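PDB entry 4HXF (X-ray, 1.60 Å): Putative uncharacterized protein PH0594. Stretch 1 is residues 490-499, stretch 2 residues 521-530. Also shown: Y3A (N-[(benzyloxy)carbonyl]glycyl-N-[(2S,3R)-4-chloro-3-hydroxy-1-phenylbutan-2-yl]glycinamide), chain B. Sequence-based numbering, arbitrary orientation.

Stretch 1 490-499: GISYWLTSYA
Stretch 2 (521-530) NYRKLSPLFY

The apolar centre of this contact is built from aromatic rings that two stretches of one chain bring together. Tyr493, with chi1 t (-173°) and chi2 near 19°, starts sideways from its CA, but its ring comes closer to the second stretch. There it meets Phe529 (chi1 m, chi2 85°) edge to face: the edge of Phe529 points at the face of Tyr493, the centroids lie 5.0 Å apart, the planes make 77°, and Tyr493 CE1 is 3.5 Å from Phe529 CE1. A flat ring suits this place because its electron-rich face accepts the slightly positive C-H edge of a neighbour. Leu528 (chi1 t, chi2 p) adds aliphatic bulk, its CD2 4.2 Å from Tyr493 CD2.

The second aromatic cluster surrounds Tyr522, chi1 m (-81°) and chi2 80°, which loses more surface to the other stretch than any other residue here. The first turn of the stretch 1 helix packs against its ring: Trp494 CB is 3.6 Å from Tyr522 CD2, Leu495 CD1 (chi1 t, chi2 p) is 4.2 Å from Tyr522 CD2, and one turn later Tyr498 CB is 4.1 Å from Tyr522 CE2. Trp494, Leu495 and Tyr498 can share one neighbour because the helical repeat returns Tyr498 to the side of Trp494. Tyr498 (chi1 t, 162°) sends CB toward stretch 2, while the end of its side chain leads away.

The backbones set this register. Stretch 1 runs as loop through Ser492 (phi/psi -109/-27) and Tyr493 (-141/111), the N-cap position, and is helical from Trp494 (-61/-31) onward. Stretch 2 is helical from Asn521 to Lys524, leaves helical geometry at Leu525 (-101/20), extends at Ser526 (-108/125) and enters a 3-10 segment at Pro527 (-53/-34). The CA atoms of Tyr493 and Ser526 are 4.9 Å apart, those of Ser492 and Pro527 5.0 Å, and those of Trp494 and Tyr522 5.3 Å.

Polar groups complete the junction. Ser526, chi1 m (-74°), points its CB toward stretch 1, and its small hydroxyl works in both directions: OG accepts from Trp494 N at 2.9 Å and 168°, and donates to Tyr522 O at 2.5 Å within its own stretch. It thereby ties the start of one helix to the last turn of the other. The indole of Trp494 (chi1 m, chi2 111°) adds a weak bond from NE1 to Leu525 O, 3.2 Å long but bent to 127°. Elsewhere on the ring edge, Trp494 CZ3 approaches Y3A CE2 at 3.9 Å, so the same ring borders the bound ligand.

On the loop before the helix, Ser492 O accepts from Leu528 N at 2.9 Å and 163°, holding the loop to the 3-10 segment. Ser492 O also lies 3.3 Å from Pro527 N, but proline has no amide hydrogen, so this is close packing without a bond. Pro527, its ring C-gamma exo, suits the start of the segment because its ring restricts phi to a range that includes the observed -53°, which suits a 3-10 turn.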

# COMPACT_ATOMS: atom_id res chain seq x y z
N GLY A 490 28.98 -5.98 -30.58
CA GLY A 490 29.74 -6.01 -31.83
C GLY A 490 28.99 -6.49 -33.06
O GLY A 490 27.83 -6.54 -33.07
N ILE A 491 29.73 -6.78 -34.08
CA ILE A 491 29.27 -7.52 -35.24
C ILE A 491 30.14 -8.73 -35.47
O ILE A 491 31.34 -8.65 -35.49
CB ILE A 491 29.30 -6.61 -36.51
CG1 ILE A 491 28.47 -5.35 -36.34
CG2 ILE A 491 28.82 -7.43 -37.74
CD1 ILE A 491 29.36 -4.10 -36.02
N SER A 492 29.46 -9.87 -35.62
CA SER A 492 30.01 -11.13 -36.10
C SER A 492 29.52 -11.52 -37.52
O SER A 492 30.26 -12.28 -38.15
CB SER A 492 29.85 -12.35 -35.16
OG SER A 492 28.50 -12.70 -34.97
N TYR A 493 28.34 -11.07 -37.92
CA TYR A 493 27.82 -11.38 -39.21
C TYR A 493 27.11 -10.26 -39.87
O TYR A 493 26.01 -9.84 -39.41
CB TYR A 493 26.91 -12.64 -39.13
CG TYR A 493 26.38 -13.24 -40.41
CD1 TYR A 493 27.01 -12.96 -41.67
CD2 TYR A 493 25.38 -14.16 -40.44
CE1 TYR A 493 26.57 -13.52 -42.84
CE2 TYR A 493 24.94 -14.73 -41.60
CZ TYR A 493 25.51 -14.40 -42.84
OH TYR A 493 25.12 -15.00 -43.96
N TRP A 494 27.69 -9.70 -40.95
CA TRP A 494 27.06 -8.56 -41.57
C TRP A 494 25.67 -8.81 -42.13
O TRP A 494 24.85 -7.84 -42.19
CB TRP A 494 27.96 -7.94 -42.66
CG TRP A 494 29.21 -7.38 -42.06
CD1 TRP A 494 30.51 -7.84 -42.20
CD2 TRP A 494 29.29 -6.17 -41.26
NE1 TRP A 494 31.37 -6.99 -41.51
CE2 TRP A 494 30.67 -6.03 -40.89
CE3 TRP A 494 28.36 -5.29 -40.78
CZ2 TRP A 494 31.13 -4.95 -40.14
CZ3 TRP A 494 28.83 -4.21 -40.04
CH2 TRP A 494 30.18 -4.07 -39.70
N LEU A 495 25.33 -9.99 -42.59
CA LEU A 495 24.06 -10.14 -43.24
C LEU A 495 22.92 -9.94 -42.24
O LEU A 495 21.91 -9.28 -42.55
CB LEU A 495 23.85 -11.51 -43.91
CG LEU A 495 22.64 -11.61 -44.81
CD1 LEU A 495 22.63 -10.65 -45.99
CD2 LEU A 495 22.43 -12.98 -45.41
N THR A 496 23.07 -10.45 -41.00
CA THR A 496 22.05 -10.18 -39.99
C THR A 496 22.03 -8.74 -39.50
O THR A 496 21.03 -8.23 -39.01
CB THR A 496 22.09 -11.19 -38.83
OG1 THR A 496 23.31 -11.01 -38.13
CG2 THR A 496 21.94 -12.61 -39.40
N SER A 497 23.20 -8.05 -39.53
CA SER A 497 23.18 -6.64 -39.28
C SER A 497 22.28 -5.93 -40.30
O SER A 497 21.41 -5.12 -39.97
CB SER A 497 24.63 -6.10 -39.32
OG SER A 497 24.64 -4.64 -39.23
N TYR A 498 22.51 -6.19 -41.58
CA TYR A 498 21.63 -5.64 -42.64
C TYR A 498 20.15 -5.76 -42.36
O TYR A 498 19.36 -4.87 -42.43
CB TYR A 498 22.02 -6.22 -44.02
CG TYR A 498 20.94 -6.07 -45.08
CD1 TYR A 498 20.52 -4.82 -45.56
CD2 TYR A 498 20.29 -7.16 -45.54
CE1 TYR A 498 19.55 -4.72 -46.47
CE2 TYR A 498 19.30 -7.06 -46.48
CZ TYR A 498 18.89 -5.87 -46.92
OH TYR A 498 17.87 -5.80 -47.84
N ALA A 499 19.75 -7.06 -42.09
CA ALA A 499 18.36 -7.40 -42.04
C ALA A 499 17.65 -7.25 -40.68
O ALA A 499 16.45 -7.11 -40.69
CB ALA A 499 18.14 -8.85 -42.58
N ASN A 521 30.73 -10.37 -49.96
CA ASN A 521 31.46 -9.68 -48.90
C ASN A 521 30.78 -9.81 -47.52
O ASN A 521 31.40 -9.67 -46.49
CB ASN A 521 31.67 -8.18 -49.19
CG ASN A 521 32.90 -7.97 -50.08
OD1 ASN A 521 33.83 -8.74 -50.03
ND2 ASN A 521 32.80 -7.03 -51.05
N TYR A 522 29.48 -10.10 -47.50
CA TYR A 522 28.76 -10.26 -46.27
C TYR A 522 29.21 -11.48 -45.47
O TYR A 522 29.02 -11.52 -44.25
CB TYR A 522 27.24 -10.33 -46.53
CG TYR A 522 26.71 -8.91 -46.69
CD1 TYR A 522 26.84 -8.20 -47.92
CD2 TYR A 522 26.08 -8.26 -45.69
CE1 TYR A 522 26.34 -6.94 -48.05
CE2 TYR A 522 25.61 -6.95 -45.81
CZ TYR A 522 25.73 -6.30 -47.03
OH TYR A 522 25.31 -4.99 -47.11
N ARG A 523 29.76 -12.48 -46.17
CA ARG A 523 30.39 -13.61 -45.49
C ARG A 523 31.89 -13.41 -45.38
O ARG A 523 32.47 -13.65 -44.30
CB ARG A 523 30.15 -14.89 -46.32
CG ARG A 523 28.72 -15.46 -46.15
CD ARG A 523 28.49 -16.52 -47.26
NE ARG A 523 29.51 -17.58 -47.09
CZ ARG A 523 29.29 -18.75 -46.45
NH1 ARG A 523 28.04 -19.11 -46.00
NH2 ARG A 523 30.32 -19.59 -46.31
N LYS A 524 32.54 -12.93 -46.44
CA LYS A 524 33.97 -12.78 -46.46
C LYS A 524 34.53 -11.86 -45.35
O LYS A 524 35.64 -12.12 -44.85
CB LYS A 524 34.51 -12.24 -47.82
CG LYS A 524 35.99 -11.91 -47.86
CD LYS A 524 36.51 -11.26 -49.19
CE LYS A 524 37.90 -10.58 -48.98
NZ LYS A 524 38.35 -9.70 -50.12
N LEU A 525 33.81 -10.80 -45.03
CA LEU A 525 34.27 -9.90 -44.03
C LEU A 525 33.61 -10.07 -42.64
O LEU A 525 33.66 -9.17 -41.79
CB LEU A 525 34.09 -8.47 -44.49
CG LEU A 525 34.76 -8.26 -45.85
CD1 LEU A 525 34.35 -6.82 -46.34
CD2 LEU A 525 36.28 -8.53 -45.81
N SER A 526 33.00 -11.25 -42.40
CA SER A 526 32.31 -11.51 -41.16
C SER A 526 33.09 -12.49 -40.28
O SER A 526 33.35 -13.62 -40.72
CB SER A 526 30.92 -12.13 -41.46
OG SER A 526 29.99 -11.11 -41.97
N PRO A 527 33.40 -12.10 -39.05
CA PRO A 527 34.13 -13.00 -38.11
C PRO A 527 33.50 -14.40 -37.91
O PRO A 527 34.27 -15.34 -37.75
CB PRO A 527 34.16 -12.22 -36.79
CG PRO A 527 34.09 -10.78 -37.26
CD PRO A 527 33.29 -10.75 -38.50
N LEU A 528 32.18 -14.47 -37.95
CA LEU A 528 31.49 -15.73 -37.71
C LEU A 528 32.05 -16.86 -38.53
O LEU A 528 32.24 -17.99 -38.03
CB LEU A 528 29.96 -15.59 -37.94
CG LEU A 528 29.14 -16.80 -37.47
CD1 LEU A 528 29.13 -16.79 -35.98
CD2 LEU A 528 27.67 -16.64 -38.00
N PHE A 529 32.36 -16.59 -39.78
CA PHE A 529 32.76 -17.64 -40.70
C PHE A 529 34.20 -18.14 -40.47
O PHE A 529 34.63 -19.17 -41.05
CB PHE A 529 32.60 -17.17 -42.11
CG PHE A 529 31.21 -17.00 -42.46
CD1 PHE A 529 30.54 -15.86 -42.19
CD2 PHE A 529 30.47 -18.11 -42.88
CE1 PHE A 529 29.20 -15.74 -42.40
CE2 PHE A 529 29.08 -18.04 -43.09
CZ PHE A 529 28.44 -16.80 -42.88
N TYR A 530 34.96 -17.41 -39.66
CA TYR A 530 36.35 -17.74 -39.33
C TYR A 530 36.55 -18.11 -37.91
O TYR A 530 37.68 -18.13 -37.39
CB TYR A 530 37.21 -16.48 -39.63
CG TYR A 530 37.11 -15.99 -41.10
CD1 TYR A 530 36.18 -15.01 -41.46
CD2 TYR A 530 38.07 -16.30 -42.03
CE1 TYR A 530 36.12 -14.52 -42.73
CE2 TYR A 530 38.04 -15.72 -43.33
CZ TYR A 530 37.05 -14.81 -43.64
OH TYR A 530 36.96 -14.41 -44.96
N3 Y3A B . 26.65 5.36 -35.95
CA3 Y3A B . 27.21 4.14 -36.56
C3 Y3A B . 26.91 3.02 -35.56
O3 Y3A B . 26.07 3.01 -34.69
C4 Y3A B . 28.69 1.15 -33.35
O4 Y3A B . 29.97 1.43 -33.77
CA4 Y3A B . 27.85 0.83 -34.57
N4 Y3A B . 28.04 1.96 -35.51
CB4 Y3A B . 28.36 -0.35 -35.45
CG4 Y3A B . 27.51 -0.62 -36.65
CD1 Y3A B . 26.17 -1.04 -36.62
CD2 Y3A B . 28.09 -0.52 -37.91
CE1 Y3A B . 25.43 -1.30 -37.75
CE2 Y3A B . 27.35 -0.77 -39.06
CZ4 Y3A B . 26.04 -1.13 -38.98
C15 Y3A B . 27.97 2.00 -32.23